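Side-chain contacts in DPS family protein (Vibrio cholerae O1 biovar El Tor, PDB 3IQ1), which probably binds iron and oxidises metal ions, as a twelve-subunit member of the Dps family of ferritin-like proteins: residues B[55-58]-B[59-63]; B[98-102]-B[103-107]; B[109-112]-B[113-117]; B[5-8]-B[9-13]. All coordinates share one frame; numbering follows the deposited sequence.

Contact 1 of 4, residues B[55-58]-B[59-63]; sequences KFEE and IYTDL
Glu57 and Tyr60, one turn apart on a helix, make the aromatic part of this contact. Tyr60 carries CG between its backbone N and carbonyl carbon (chi1 73°), which folds the ring back over the preceding turn. Glu57 CA then lies over one ring face, a CH-pi contact 3.7 Å from the Tyr60 centroid. The fit is close, for Tyr60 CD1 comes within 3.2 Å of Phe56 O. A water in the ring plane accepts from Tyr60 OH and donates to Glu57 OE2, joining the two polar ends.

Among the hydrogen bonds, Glu57 O is gripped twice. Thr61 N reaches it at 3.0 Å and Thr61 OG1 at 2.7 Å, from opposite faces of the carbonyl plane. Threonine suits this place because its hydroxyl sits beside its own backbone N and can donate back to the carbonyl one turn earlier.

The charged pairs come next: Lys55 NZ forms a salt bridge with Glu58 OE1, 2.9 Å away, meeting it from above the carboxylate plane. Glu58 OE2 and Asp62 OD2 stand 4.6 Å apart, and a water donating to both probably eases their repulsion. The lysine chain bends at chi2 and chi3, and on the way its CD packs 4.0 Å from Ile59 CD1.

Phe56 and Ile59, both apolar and buried, face helix 103-131; Tyr60 meets His41 and Thr37 of helix 13-43, and Lys55 makes a cation-pi contact with Phe50 of a neighbouring subunit.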
ATOM      1  N   LYS B  55      15.404 -19.153  -5.991  1.00  9.14           N
ATOM      2  CA  LYS B  55      16.140 -18.555  -7.121  1.00  7.13           C
ATOM      3  C   LYS B  55      15.627 -18.998  -8.481  1.00  7.38           C
ATOM      4  O   LYS B  55      15.453 -18.180  -9.381  1.00  7.39           O
ATOM      5  CB  LYS B  55      17.638 -18.807  -6.986  1.00  8.33           C
ATOM      6  CG  LYS B  55      18.540 -18.168  -8.044  1.00  8.55           C
ATOM      7  CD  LYS B  55      18.369 -16.678  -8.252  1.00  9.28           C
ATOM      8  CE  LYS B  55      18.650 -15.914  -6.975  1.00  9.43           C
ATOM      9  NZ  LYS B  55      18.722 -14.409  -7.239  1.00  9.96           N
ATOM     10  N   PHE B  56      15.379 -20.291  -8.617  1.00  5.74           N
ATOM     11  CA  PHE B  56      14.875 -20.848  -9.873  1.00  5.47           C
ATOM     12  C   PHE B  56      13.505 -20.257 -10.193  1.00  6.67           C
ATOM     13  O   PHE B  56      13.212 -19.988 -11.357  1.00  7.97           O
ATOM     14  CB  PHE B  56      14.861 -22.361  -9.858  1.00  5.77           C
ATOM     15  CG  PHE B  56      16.239 -22.989  -9.804  1.00  6.47           C
ATOM     16  CD1 PHE B  56      17.303 -22.477 -10.529  1.00  7.94           C
ATOM     17  CD2 PHE B  56      16.448 -24.119  -9.080  1.00  7.30           C
ATOM     18  CE1 PHE B  56      18.563 -23.088 -10.451  1.00  9.87           C
ATOM     19  CE2 PHE B  56      17.656 -24.726  -9.021  1.00  8.16           C
ATOM     20  CZ  PHE B  56      18.728 -24.203  -9.694  1.00  7.96           C
ATOM     21  N   GLU B  57      12.651 -20.090  -9.183  1.00  6.56           N
ATOM     22  CA  GLU B  57      11.374 -19.420  -9.395  1.00  6.19           C
ATOM     23  C   GLU B  57      11.537 -17.969  -9.876  1.00  5.94           C
ATOM     24  O   GLU B  57      10.842 -17.538 -10.801  1.00  6.66           O
ATOM     25  CB  GLU B  57      10.499 -19.499  -8.134  1.00  6.09           C
ATOM     26  CG  GLU B  57       9.176 -18.841  -8.273  1.00  9.03           C
ATOM     27  CD  GLU B  57       8.351 -18.865  -6.985  1.00 15.70           C
ATOM     28  OE1 GLU B  57       8.910 -18.665  -5.882  1.00 20.18           O
ATOM     29  OE2 GLU B  57       7.129 -18.965  -7.104  1.00 21.69           O
ATOM     30  N   GLU B  58      12.462 -17.222  -9.280  1.00  7.45           N
ATOM     31  CA  GLU B  58      12.750 -15.870  -9.750  1.00  8.02           C
ATOM     32  C   GLU B  58      13.130 -15.899 -11.230  1.00  6.52           C
ATOM     33  O   GLU B  58      12.649 -15.092 -12.023  1.00  6.67           O
ATOM     34  CB  GLU B  58      13.882 -15.289  -8.912  1.00  7.16           C
ATOM     35  CG  GLU B  58      14.297 -13.960  -9.327  1.00 11.41           C
ATOM     36  CD  GLU B  58      15.518 -13.471  -8.570  1.00 13.63           C
ATOM     37  OE1 GLU B  58      15.845 -14.062  -7.534  1.00 16.35           O
ATOM     38  OE2 GLU B  58      16.095 -12.463  -9.013  1.00 17.83           O
ATOM     39  N   ILE B  59      13.990 -16.832 -11.571  1.00  6.10           N
ATOM     40  CA  ILE B  59      14.526 -16.932 -12.924  1.00  6.24           C
ATOM     41  C   ILE B  59      13.432 -17.313 -13.934  1.00  6.43           C
ATOM     42  O   ILE B  59      13.281 -16.629 -14.953  1.00  6.18           O
ATOM     43  CB  ILE B  59      15.717 -17.851 -12.995  1.00  7.59           C
ATOM     44  CG1 ILE B  59      16.882 -17.123 -12.259  1.00  7.36           C
ATOM     45  CG2 ILE B  59      16.020 -18.176 -14.457  1.00  5.33           C
ATOM     46  CD1 ILE B  59      18.127 -17.923 -12.061  1.00  8.66           C
ATOM     47  N   TYR B  60      12.633 -18.350 -13.644  1.00  6.70           N
ATOM     48  CA  TYR B  60      11.566 -18.684 -14.594  1.00  6.33           C
ATOM     49  C   TYR B  60      10.423 -17.654 -14.691  1.00  6.46           C
ATOM     50  O   TYR B  60       9.817 -17.502 -15.764  1.00  7.91           O
ATOM     51  CB  TYR B  60      11.034 -20.113 -14.438  1.00  5.24           C
ATOM     52  CG  TYR B  60      10.175 -20.456 -13.255  1.00  5.87           C
ATOM     53  CD1 TYR B  60      10.562 -21.448 -12.397  1.00  6.81           C
ATOM     54  CD2 TYR B  60       8.955 -19.868 -13.064  1.00  9.82           C
ATOM     55  CE1 TYR B  60       9.768 -21.814 -11.345  1.00  7.64           C
ATOM     56  CE2 TYR B  60       8.127 -20.231 -11.998  1.00 11.31           C
ATOM     57  CZ  TYR B  60       8.542 -21.217 -11.166  1.00  9.20           C
ATOM     58  OH  TYR B  60       7.718 -21.602 -10.107  1.00 13.38           O
ATOM     59  N   THR B  61      10.199 -16.883 -13.627  1.00  6.27           N
ATOM     60  CA  THR B  61       9.220 -15.807 -13.618  1.00  7.52           C
ATOM     61  C   THR B  61       9.658 -14.717 -14.612  1.00  7.18           C
ATOM     62  O   THR B  61       8.831 -14.185 -15.372  1.00  7.61           O
ATOM     63  CB  THR B  61       9.039 -15.277 -12.196  1.00  8.33           C
ATOM     64  OG1 THR B  61       8.478 -16.328 -11.396  1.00  8.91           O
ATOM     65  CG2 THR B  61       8.074 -14.119 -12.181  1.00  8.97           C
ATOM     66  N   ASP B  62      10.934 -14.370 -14.568  1.00  7.90           N
ATOM     67  CA  ASP B  62      11.528 -13.363 -15.475  1.00  8.24           C
ATOM     68  C   ASP B  62      11.504 -13.918 -16.930  1.00  9.13           C
ATOM     69  O   ASP B  62      11.170 -13.203 -17.871  1.00 10.51           O
ATOM     70  CB  ASP B  62      12.940 -12.992 -14.997  1.00  8.56           C
ATOM     71  CG  ASP B  62      12.946 -12.068 -13.753  1.00 15.51           C
ATOM     72  OD1 ASP B  62      11.901 -11.381 -13.498  1.00 23.61           O
ATOM     73  OD2 ASP B  62      13.979 -11.987 -13.022  1.00 16.46           O
ATOM     74  N   LEU B  63      11.784 -15.220 -17.121  1.00  7.34           N
ATOM     75  CA  LEU B  63      11.686 -15.805 -18.471  1.00  6.84           C
ATOM     76  C   LEU B  63      10.280 -15.732 -19.040  1.00  7.25           C
ATOM     77  O   LEU B  63      10.093 -15.476 -20.235  1.00  8.50           O
ATOM     78  CB  LEU B  63      12.160 -17.267 -18.469  1.00  6.25           C
ATOM     79  CG  LEU B  63      13.639 -17.647 -18.221  1.00  7.27           C
ATOM     80  CD1 LEU B  63      13.855 -19.162 -18.134  1.00  7.46           C
ATOM     81  CD2 LEU B  63      14.531 -17.017 -19.343  1.00  6.32           C
TER
HETATM   82  O   HOH W   1       5.801 -20.081  -9.534  1.00 25.19           O
HETATM   83  O   HOH W   2      11.370 -12.784 -11.199  1.00 24.36           O
HETATM   84  O   HOH W   3      14.312 -10.636 -10.722  1.00 29.49           O

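Contact 2 of 4, residues B[98-102]-B[103-107]; sequences TDSID and GRSSM
Between Asp102 and Gly103 the backbone passes from an extended conformation (Asp102 psi 143°) into a helix, whose first turn is closed by Ser106 N donating to Asp102 O over 3.1 Å. Asp102 uses both carboxylate oxygens on this turn. OD2 accepts from Ser105 N at 3.2 Å, and OD1 accepts from Ser105 OG at 2.6 Å. Both donors come from above the carboxylate plane, more than 50° out of it. The torsion behind this is a chi1 of 78°, which swings Asp102 CG in between its own N and carbonyl carbon and so lays the carboxylate over the helix start.

This is an N-cap, here of helix 103-131 in the ferritin-like bundle: aspartate serves the first-turn N-H that has no earlier helical carbonyl, and its negative charge probably interacts well with the helix dipole.

Next to the cap, three serines cluster. Ser100 OG lies 2.8 Å from Ser105 OG and 2.7 Å from Ser106 OG, a spacing that such short side chains make possible in a largely buried spot. Ser106 OG donates to a water, which in turn donates to Ser100 O, a water-mediated link between loop and helix. Helix 13-43 covers this cluster through Tyr40, which touches both Ser100 and Ser106. Arg104 turns its guanidinium elsewhere, NH1 bonding to Leu158 O, while Asp99 forms a salt bridge with Arg80 of another subunit.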
ATOM      1  N   THR B  98      16.079 -33.018 -17.974  1.00  7.78           N
ATOM      2  CA  THR B  98      15.197 -33.592 -16.957  1.00  7.65           C
ATOM      3  C   THR B  98      16.027 -34.249 -15.844  1.00  8.21           C
ATOM      4  O   THR B  98      17.190 -34.630 -16.024  1.00  7.14           O
ATOM      5  CB  THR B  98      14.274 -34.640 -17.541  1.00  8.44           C
ATOM      6  OG1 THR B  98      15.056 -35.631 -18.240  1.00  8.96           O
ATOM      7  CG2 THR B  98      13.201 -34.022 -18.487  1.00  8.42           C
ATOM      8  N   ASP B  99      15.410 -34.355 -14.680  1.00  6.70           N
ATOM      9  CA  ASP B  99      16.014 -35.001 -13.506  1.00  7.53           C
ATOM     10  C   ASP B  99      17.316 -34.403 -13.041  1.00  7.19           C
ATOM     11  O   ASP B  99      18.234 -35.111 -12.608  1.00  8.70           O
ATOM     12  CB  ASP B  99      16.109 -36.479 -13.785  1.00  8.15           C
ATOM     13  CG  ASP B  99      14.758 -37.052 -14.076  1.00  9.42           C
ATOM     14  OD1 ASP B  99      13.859 -36.936 -13.202  1.00 11.95           O
ATOM     15  OD2 ASP B  99      14.590 -37.620 -15.167  1.00 12.38           O
ATOM     16  N   SER B 100      17.379 -33.077 -13.131  1.00  8.72           N
ATOM     17  CA  SER B 100      18.461 -32.313 -12.548  1.00  8.09           C
ATOM     18  C   SER B 100      18.038 -31.978 -11.114  1.00  8.80           C
ATOM     19  O   SER B 100      17.162 -31.102 -10.894  1.00  9.64           O
ATOM     20  CB  SER B 100      18.754 -31.055 -13.345  1.00  8.57           C
ATOM     21  OG  SER B 100      19.927 -30.397 -12.851  1.00  8.98           O
ATOM     22  N   ILE B 101      18.729 -32.608 -10.162  1.00  9.57           N
ATOM     23  CA  ILE B 101      18.358 -32.520  -8.745  1.00  9.71           C
ATOM     24  C   ILE B 101      19.430 -31.840  -7.891  1.00 10.87           C
ATOM     25  O   ILE B 101      19.293 -31.702  -6.646  1.00  8.99           O
ATOM     26  CB  ILE B 101      18.020 -33.929  -8.164  1.00 10.02           C
ATOM     27  CG1 ILE B 101      19.274 -34.844  -8.110  1.00 10.36           C
ATOM     28  CG2 ILE B 101      16.812 -34.549  -8.946  1.00  9.32           C
ATOM     29  CD1 ILE B 101      19.099 -36.128  -7.276  1.00  8.78           C
ATOM     30  N   ASP B 102      20.556 -31.494  -8.501  1.00 11.37           N
ATOM     31  CA  ASP B 102      21.616 -30.867  -7.741  1.00 11.38           C
ATOM     32  C   ASP B 102      21.872 -29.446  -8.234  1.00  9.81           C
ATOM     33  O   ASP B 102      21.743 -29.143  -9.437  1.00  8.59           O
ATOM     34  CB  ASP B 102      22.874 -31.727  -7.707  1.00 13.77           C
ATOM     35  CG  ASP B 102      23.637 -31.665  -8.911  1.00 17.07           C
ATOM     36  OD1 ASP B 102      23.171 -32.373  -9.835  1.00 26.78           O
ATOM     37  OD2 ASP B 102      24.727 -30.960  -8.925  1.00 15.42           O
ATOM     38  N   GLY B 103      22.177 -28.572  -7.288  1.00  8.09           N
ATOM     39  CA  GLY B 103      22.401 -27.189  -7.571  1.00  8.13           C
ATOM     40  C   GLY B 103      23.360 -26.921  -8.716  1.00  8.48           C
ATOM     41  O   GLY B 103      23.064 -26.103  -9.590  1.00  7.63           O
ATOM     42  N   ARG B 104      24.540 -27.544  -8.695  1.00  8.97           N
ATOM     43  CA  ARG B 104      25.518 -27.242  -9.722  1.00  9.06           C
ATOM     44  C   ARG B 104      25.033 -27.646 -11.117  1.00  9.10           C
ATOM     45  O   ARG B 104      25.199 -26.869 -12.078  1.00  9.56           O
ATOM     46  CB  ARG B 104      26.881 -27.858  -9.382  1.00  9.57           C
ATOM     47  CG  ARG B 104      27.960 -27.492 -10.342  1.00 12.02           C
ATOM     48  CD  ARG B 104      29.355 -27.854  -9.750  1.00 13.76           C
ATOM     49  NE  ARG B 104      29.534 -27.137  -8.488  1.00 18.25           N
ATOM     50  CZ  ARG B 104      30.109 -25.917  -8.377  1.00 19.80           C
ATOM     51  NH1 ARG B 104      30.622 -25.312  -9.423  1.00 22.09           N
ATOM     52  NH2 ARG B 104      30.211 -25.333  -7.202  1.00 22.53           N
ATOM     53  N   SER B 105      24.448 -28.844 -11.273  1.00  7.58           N
ATOM     54  CA  SER B 105      23.954 -29.226 -12.616  1.00  9.09           C
ATOM     55  C   SER B 105      22.890 -28.259 -13.140  1.00  6.76           C
ATOM     56  O   SER B 105      22.892 -27.916 -14.325  1.00  7.97           O
ATOM     57  CB  SER B 105      23.419 -30.654 -12.744  1.00 10.03           C
ATOM     58  OG  SER B 105      22.440 -30.957 -11.851  1.00 18.24           O
ATOM     59  N   SER B 106      22.006 -27.840 -12.259  1.00  7.03           N
ATOM     60  CA  SER B 106      20.921 -26.935 -12.660  1.00  7.17           C
ATOM     61  C   SER B 106      21.451 -25.574 -12.995  1.00  6.42           C
ATOM     62  O   SER B 106      21.133 -25.037 -14.049  1.00  7.06           O
ATOM     63  CB  SER B 106      19.856 -26.877 -11.582  1.00  7.11           C
ATOM     64  OG  SER B 106      19.222 -28.159 -11.490  1.00  6.75           O
HETATM   65  N   MSE B 107      22.327 -25.048 -12.131  1.00  7.23           N
HETATM   66  CA  MSE B 107      22.956 -23.735 -12.352  1.00  5.88           C
HETATM   67  C   MSE B 107      23.795 -23.726 -13.643  1.00  6.51           C
HETATM   68  O   MSE B 107      23.751 -22.770 -14.410  1.00  6.26           O
HETATM   69  CB  MSE B 107      23.799 -23.327 -11.148  1.00  6.39           C
HETATM   70  CG  MSE B 107      22.909 -22.986  -9.927  1.00  7.55           C
HETATM   71 SE   MSE B 107      21.902 -21.359 -10.030  0.80  7.47          SE
HETATM   72  CE  MSE B 107      23.485 -20.279  -9.759  1.00 13.03           C
TER
HETATM   73  O   HOH W   4      17.458 -28.746  -9.501  1.00  7.65           O

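Contact 3 of 4, residues B[109-112]-B[113-117]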
ATOM      1  N   GLY B 109      23.273 -25.647 -16.210  1.00  8.31           N
ATOM      2  CA  GLY B 109      22.214 -25.700 -17.256  1.00  6.89           C
ATOM      3  C   GLY B 109      21.743 -24.310 -17.619  1.00  7.99           C
ATOM      4  O   GLY B 109      21.620 -23.960 -18.796  1.00  7.02           O
ATOM      5  N   LEU B 110      21.558 -23.509 -16.603  1.00  7.75           N
ATOM      6  CA  LEU B 110      21.123 -22.122 -16.807  1.00  6.42           C
ATOM      7  C   LEU B 110      22.189 -21.360 -17.548  1.00  6.51           C
ATOM      8  O   LEU B 110      21.881 -20.651 -18.521  1.00  8.27           O
ATOM      9  CB  LEU B 110      20.792 -21.458 -15.461  1.00  6.89           C
ATOM     10  CG  LEU B 110      19.484 -21.946 -14.791  1.00  7.85           C
ATOM     11  CD1 LEU B 110      19.303 -21.149 -13.511  1.00  9.78           C
ATOM     12  CD2 LEU B 110      18.236 -21.724 -15.675  1.00  7.26           C
ATOM     13  N   VAL B 111      23.447 -21.451 -17.102  1.00  6.69           N
ATOM     14  CA  VAL B 111      24.520 -20.736 -17.783  1.00  7.45           C
ATOM     15  C   VAL B 111      24.547 -21.105 -19.270  1.00  6.58           C
ATOM     16  O   VAL B 111      24.666 -20.240 -20.173  1.00  7.04           O
ATOM     17  CB  VAL B 111      25.859 -21.004 -17.104  1.00  7.88           C
ATOM     18  CG1 VAL B 111      27.077 -20.524 -17.986  1.00  9.04           C
ATOM     19  CG2 VAL B 111      25.901 -20.274 -15.750  1.00  7.67           C
ATOM     20  N   ASP B 112      24.503 -22.396 -19.549  1.00  6.47           N
ATOM     21  CA  ASP B 112      24.633 -22.846 -20.926  1.00  6.60           C
ATOM     22  C   ASP B 112      23.444 -22.401 -21.791  1.00  7.18           C
ATOM     23  O   ASP B 112      23.651 -21.999 -22.956  1.00  8.24           O
ATOM     24  CB  ASP B 112      24.776 -24.338 -20.925  1.00  7.39           C
ATOM     25  CG  ASP B 112      26.107 -24.805 -20.293  1.00  8.09           C
ATOM     26  OD1 ASP B 112      27.084 -24.013 -20.255  1.00 13.95           O
ATOM     27  OD2 ASP B 112      26.230 -25.984 -19.921  1.00 10.30           O
ATOM     28  N   GLY B 113      22.250 -22.442 -21.224  1.00  6.69           N
ATOM     29  CA  GLY B 113      21.022 -22.021 -21.913  1.00  7.32           C
ATOM     30  C   GLY B 113      21.056 -20.519 -22.196  1.00  7.00           C
ATOM     31  O   GLY B 113      20.776 -20.052 -23.311  1.00  7.60           O
ATOM     32  N   PHE B 114      21.418 -19.727 -21.186  1.00  8.97           N
ATOM     33  CA  PHE B 114      21.534 -18.284 -21.381  1.00  8.98           C
ATOM     34  C   PHE B 114      22.594 -17.946 -22.414  1.00  9.39           C
ATOM     35  O   PHE B 114      22.488 -16.955 -23.149  1.00  9.31           O
ATOM     36  CB  PHE B 114      21.789 -17.502 -20.064  1.00  8.62           C
ATOM     37  CG  PHE B 114      20.554 -17.278 -19.246  1.00  7.39           C
ATOM     38  CD1 PHE B 114      19.515 -16.486 -19.733  1.00  7.63           C
ATOM     39  CD2 PHE B 114      20.415 -17.838 -17.961  1.00  8.75           C
ATOM     40  CE1 PHE B 114      18.382 -16.289 -18.989  1.00  8.64           C
ATOM     41  CE2 PHE B 114      19.283 -17.630 -17.219  1.00  9.30           C
ATOM     42  CZ  PHE B 114      18.266 -16.849 -17.723  1.00  6.67           C
ATOM     43  N   SER B 115      23.641 -18.761 -22.502  1.00  9.71           N
ATOM     44  CA  SER B 115      24.616 -18.473 -23.483  1.00  9.01           C
ATOM     45  C   SER B 115      24.058 -18.557 -24.938  1.00  8.20           C
ATOM     46  O   SER B 115      24.410 -17.729 -25.785  1.00  8.00           O
ATOM     47  CB  SER B 115      25.893 -19.266 -23.175  1.00 10.99           C
ATOM     48  OG  SER B 115      26.437 -18.826 -21.873  1.00 17.97           O
ATOM     49  N   ILE B 116      23.168 -19.513 -25.201  1.00  7.06           N
ATOM     50  CA  ILE B 116      22.402 -19.642 -26.456  1.00  6.68           C
ATOM     51  C   ILE B 116      21.433 -18.463 -26.663  1.00  6.18           C
ATOM     52  O   ILE B 116      21.408 -17.853 -27.722  1.00  7.79           O
ATOM     53  CB  ILE B 116      21.650 -21.002 -26.526  1.00  7.24           C
ATOM     54  CG1 ILE B 116      22.685 -22.117 -26.751  1.00  6.95           C
ATOM     55  CG2 ILE B 116      20.631 -20.966 -27.604  1.00  7.17           C
ATOM     56  CD1 ILE B 116      22.157 -23.505 -26.599  1.00  5.84           C
ATOM     57  N   LEU B 117      20.657 -18.117 -25.651  1.00  6.37           N
ATOM     58  CA  LEU B 117      19.772 -16.966 -25.779  1.00  5.56           C
ATOM     59  C   LEU B 117      20.582 -15.718 -26.142  1.00  5.79           C
ATOM     60  O   LEU B 117      20.198 -14.934 -27.001  1.00  5.98           O
ATOM     61  CB  LEU B 117      18.942 -16.748 -24.496  1.00  5.24           C
ATOM     62  CG  LEU B 117      18.033 -17.911 -24.088  1.00  7.25           C
ATOM     63  CD1 LEU B 117      17.194 -17.444 -22.872  1.00  5.62           C
ATOM     64  CD2 LEU B 117      17.147 -18.362 -25.252  1.00  9.53           C
TER
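Leu110 and Phe114 follow each other one turn along the same side of a helix, and the aromatic ring leans back toward the leucine. With chi1 at -80°, Phe114 CG stands anti to its carbonyl carbon, which sets CD2 4.4 Å from Leu110 CB. The same CD2 comes within 3.2 Å of Leu110 O, the oxygen lying oblique to the ring. That oxygen also receives Phe114 N in a nearly straight helical bond of 172°.

The pair belongs to the inward side of helix 103-131 in the ferritin-like four-helix bundle. Large apolar side chains suit it: Leu110 packs on Phe56 and Ile59 of helix 49-76, and Phe114 meets the ring of Phe33 edge-to-face.

Ser115, next along the helix, folds its hydroxyl back onto its own backbone. Its OG donates to Val111 O at 2.8 Å, while Ser115 N reaches that oxygen at 2.9 Å from the opposite face of the carbonyl plane. A small hydroxyl is thereby satisfied without leaving the helix. Gly113 and Gly109, one turn apart and joined by Gly113 N to Gly109 O at 2.9 Å, both lack a side chain. Asp112 points away from the following turn, and its OD1 accepts from Gln108 NE2.

Contact 4 of 4, residues B[5-8]-B[9-13]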
ATOM      1  N   ALA B   5       3.566  -4.691 -49.530  1.00  8.82           N
ATOM      2  CA  ALA B   5       4.998  -4.359 -49.447  1.00  8.45           C
ATOM      3  C   ALA B   5       5.443  -4.013 -48.025  1.00  8.17           C
ATOM      4  O   ALA B   5       6.575  -4.274 -47.628  1.00  7.15           O
ATOM      5  CB  ALA B   5       5.327  -3.170 -50.364  1.00  9.79           C
ATOM      6  N   THR B   6       4.530  -3.357 -47.306  1.00  8.86           N
ATOM      7  CA  THR B   6       4.772  -2.967 -45.897  1.00  8.29           C
ATOM      8  C   THR B   6       3.680  -3.520 -45.036  1.00  8.31           C
ATOM      9  O   THR B   6       2.612  -3.851 -45.504  1.00  9.20           O
ATOM     10  CB  THR B   6       4.881  -1.458 -45.708  1.00  9.38           C
ATOM     11  OG1 THR B   6       3.659  -0.822 -46.137  1.00 12.65           O
ATOM     12  CG2 THR B   6       6.044  -0.899 -46.552  1.00 10.23           C
ATOM     13  N   ASN B   7       4.018  -3.754 -43.780  1.00  7.46           N
ATOM     14  CA  ASN B   7       3.080  -4.354 -42.828  1.00  7.12           C
ATOM     15  C   ASN B   7       2.313  -3.255 -42.081  1.00  6.26           C
ATOM     16  O   ASN B   7       2.495  -2.078 -42.347  1.00  5.96           O
ATOM     17  CB  ASN B   7       3.785  -5.333 -41.921  1.00  8.37           C
ATOM     18  CG  ASN B   7       4.879  -4.720 -41.127  1.00  7.13           C
ATOM     19  OD1 ASN B   7       4.932  -3.526 -40.954  1.00  5.86           O
ATOM     20  ND2 ASN B   7       5.799  -5.543 -40.681  1.00  8.93           N
ATOM     21  N   LEU B   8       1.456  -3.657 -41.165  1.00  6.51           N
ATOM     22  CA  LEU B   8       0.567  -2.715 -40.469  1.00  6.49           C
ATOM     23  C   LEU B   8       1.339  -1.645 -39.706  1.00  6.32           C
ATOM     24  O   LEU B   8       0.873  -0.486 -39.595  1.00  6.87           O
ATOM     25  CB  LEU B   8      -0.392  -3.451 -39.537  1.00  7.09           C
ATOM     26  CG  LEU B   8      -1.498  -4.164 -40.341  1.00 10.50           C
ATOM     27  CD1 LEU B   8      -2.319  -5.066 -39.396  1.00 14.42           C
ATOM     28  CD2 LEU B   8      -2.401  -3.183 -41.148  1.00 14.46           C
ATOM     29  N   ILE B   9       2.517  -1.986 -39.192  1.00  6.92           N
ATOM     30  CA  ILE B   9       3.297  -1.017 -38.438  1.00  5.86           C
ATOM     31  C   ILE B   9       4.221  -0.185 -39.350  1.00  6.44           C
ATOM     32  O   ILE B   9       4.978   0.659 -38.856  1.00  8.10           O
ATOM     33  CB  ILE B   9       4.077  -1.628 -37.238  1.00  5.68           C
ATOM     34  CG1 ILE B   9       5.155  -2.607 -37.717  1.00  7.44           C
ATOM     35  CG2 ILE B   9       3.074  -2.267 -36.275  1.00  8.02           C
ATOM     36  CD1 ILE B   9       6.152  -3.008 -36.577  1.00  8.29           C
ATOM     37  N   GLY B  10       4.145  -0.405 -40.659  1.00  6.85           N
ATOM     38  CA  GLY B  10       4.884   0.400 -41.614  1.00  7.55           C
ATOM     39  C   GLY B  10       6.301  -0.055 -41.958  1.00  7.89           C
ATOM     40  O   GLY B  10       7.044   0.698 -42.617  1.00  9.76           O
ATOM     41  N   LEU B  11       6.672  -1.250 -41.516  1.00  7.05           N
ATOM     42  CA  LEU B  11       7.978  -1.866 -41.835  1.00  7.67           C
ATOM     43  C   LEU B  11       7.882  -2.711 -43.078  1.00  8.07           C
ATOM     44  O   LEU B  11       6.781  -3.093 -43.509  1.00 10.41           O
ATOM     45  CB  LEU B  11       8.556  -2.651 -40.652  1.00  7.57           C
ATOM     46  CG  LEU B  11       8.784  -1.815 -39.389  1.00  7.03           C
ATOM     47  CD1 LEU B  11       9.441  -2.704 -38.347  1.00 11.43           C
ATOM     48  CD2 LEU B  11       9.590  -0.525 -39.614  1.00 10.60           C
ATOM     49  N   ASP B  12       9.022  -2.913 -43.741  1.00  7.81           N
ATOM     50  CA  ASP B  12       9.051  -3.799 -44.924  1.00  8.40           C
ATOM     51  C   ASP B  12       8.554  -5.192 -44.549  1.00  7.28           C
ATOM     52  O   ASP B  12       9.010  -5.826 -43.574  1.00  8.42           O
ATOM     53  CB  ASP B  12      10.490  -3.937 -45.427  1.00  8.10           C
ATOM     54  CG  ASP B  12      10.614  -4.797 -46.654  1.00 12.85           C
ATOM     55  OD1 ASP B  12      10.340  -4.294 -47.758  1.00 16.45           O
ATOM     56  OD2 ASP B  12      11.043  -5.941 -46.567  1.00 14.21           O
ATOM     57  N   THR B  13       7.662  -5.722 -45.356  1.00  6.82           N
ATOM     58  CA  THR B  13       7.085  -7.025 -45.050  1.00  6.92           C
ATOM     59  C   THR B  13       8.115  -8.173 -45.058  1.00  7.73           C
ATOM     60  O   THR B  13       8.156  -8.995 -44.142  1.00  8.08           O
ATOM     61  CB  THR B  13       5.926  -7.338 -45.999  1.00  7.22           C
ATOM     62  OG1 THR B  13       4.875  -6.374 -45.808  1.00  8.62           O
ATOM     63  CG2 THR B  13       5.403  -8.752 -45.740  1.00  8.56           C
TER
HETATM   64  O   HOH W   5       8.360  -6.345 -48.490  1.00 15.58           O
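Asn7 and Leu11 hold the tight part of this contact, lying side by side and pointing the same way. Asn7 N donates to Leu11 O at 2.9 Å, and Leu11 N donates to Asn7 OD1 at 2.9 Å, so backbone and side chain of Asn7 hold both backbone polar atoms of Leu11. With chi1 at 60° the amide is tucked over the loop, where OD1 also receives a weak bond from Ile9 N. Asparagine suits the site because its short amide carries an acceptor to the N-H of Leu11 just past the turn. Across that turn Gly10 N meets Asn7 O at 2.9 Å. Gly10 has a positive phi of 88°, at which a beta carbon would collide with the preceding carbonyl oxygen.

Toward the chain's start the packing is looser and more exposed. Thr6 and Asp12 form a single backbone bridge, and Thr13 N bonds to Ala5 O at 2.9 Å. A water donates to the same Ala5 O and, weakly, to Asp12 OD1. At the other end, exposed Leu8 packs on Asn155 of a neighbouring subunit, and Arg122 of that same subunit donates to Ile9 O.

Asp12 is the N-cap of helix 13-43, its OD2 accepting from Gln15 N. Just before it, the type I turn from Asn7 to Gly10, with glycine at its last position and Asn7 N bonded to Leu11 O, is the pattern of a hairpin-like loop with a G1 beta bulge.

How the contacts relate
Along the chain the order is contact 4, contact 1, contact 2, contact 3. The last three form one group: contacts 2 and 3 adjoin on helix 103-131, and both touch contact 1 on helix 49-76, with centres about 14 to 15 Å apart. Phe56 of contact 1 packs its CZ 3.5 Å from Ser106 CB of contact 2, and Ile59 CD1 meets Leu110 CD1 of contact 3 at 3.7 Å, so two helices share part of the bundle core. Contact 4 stands apart at the start of helix 13-43, with its centre 33 to 44 Å from the others, and it too meets a neighbouring subunit of the dodecamer, as contacts 1 and 2 do.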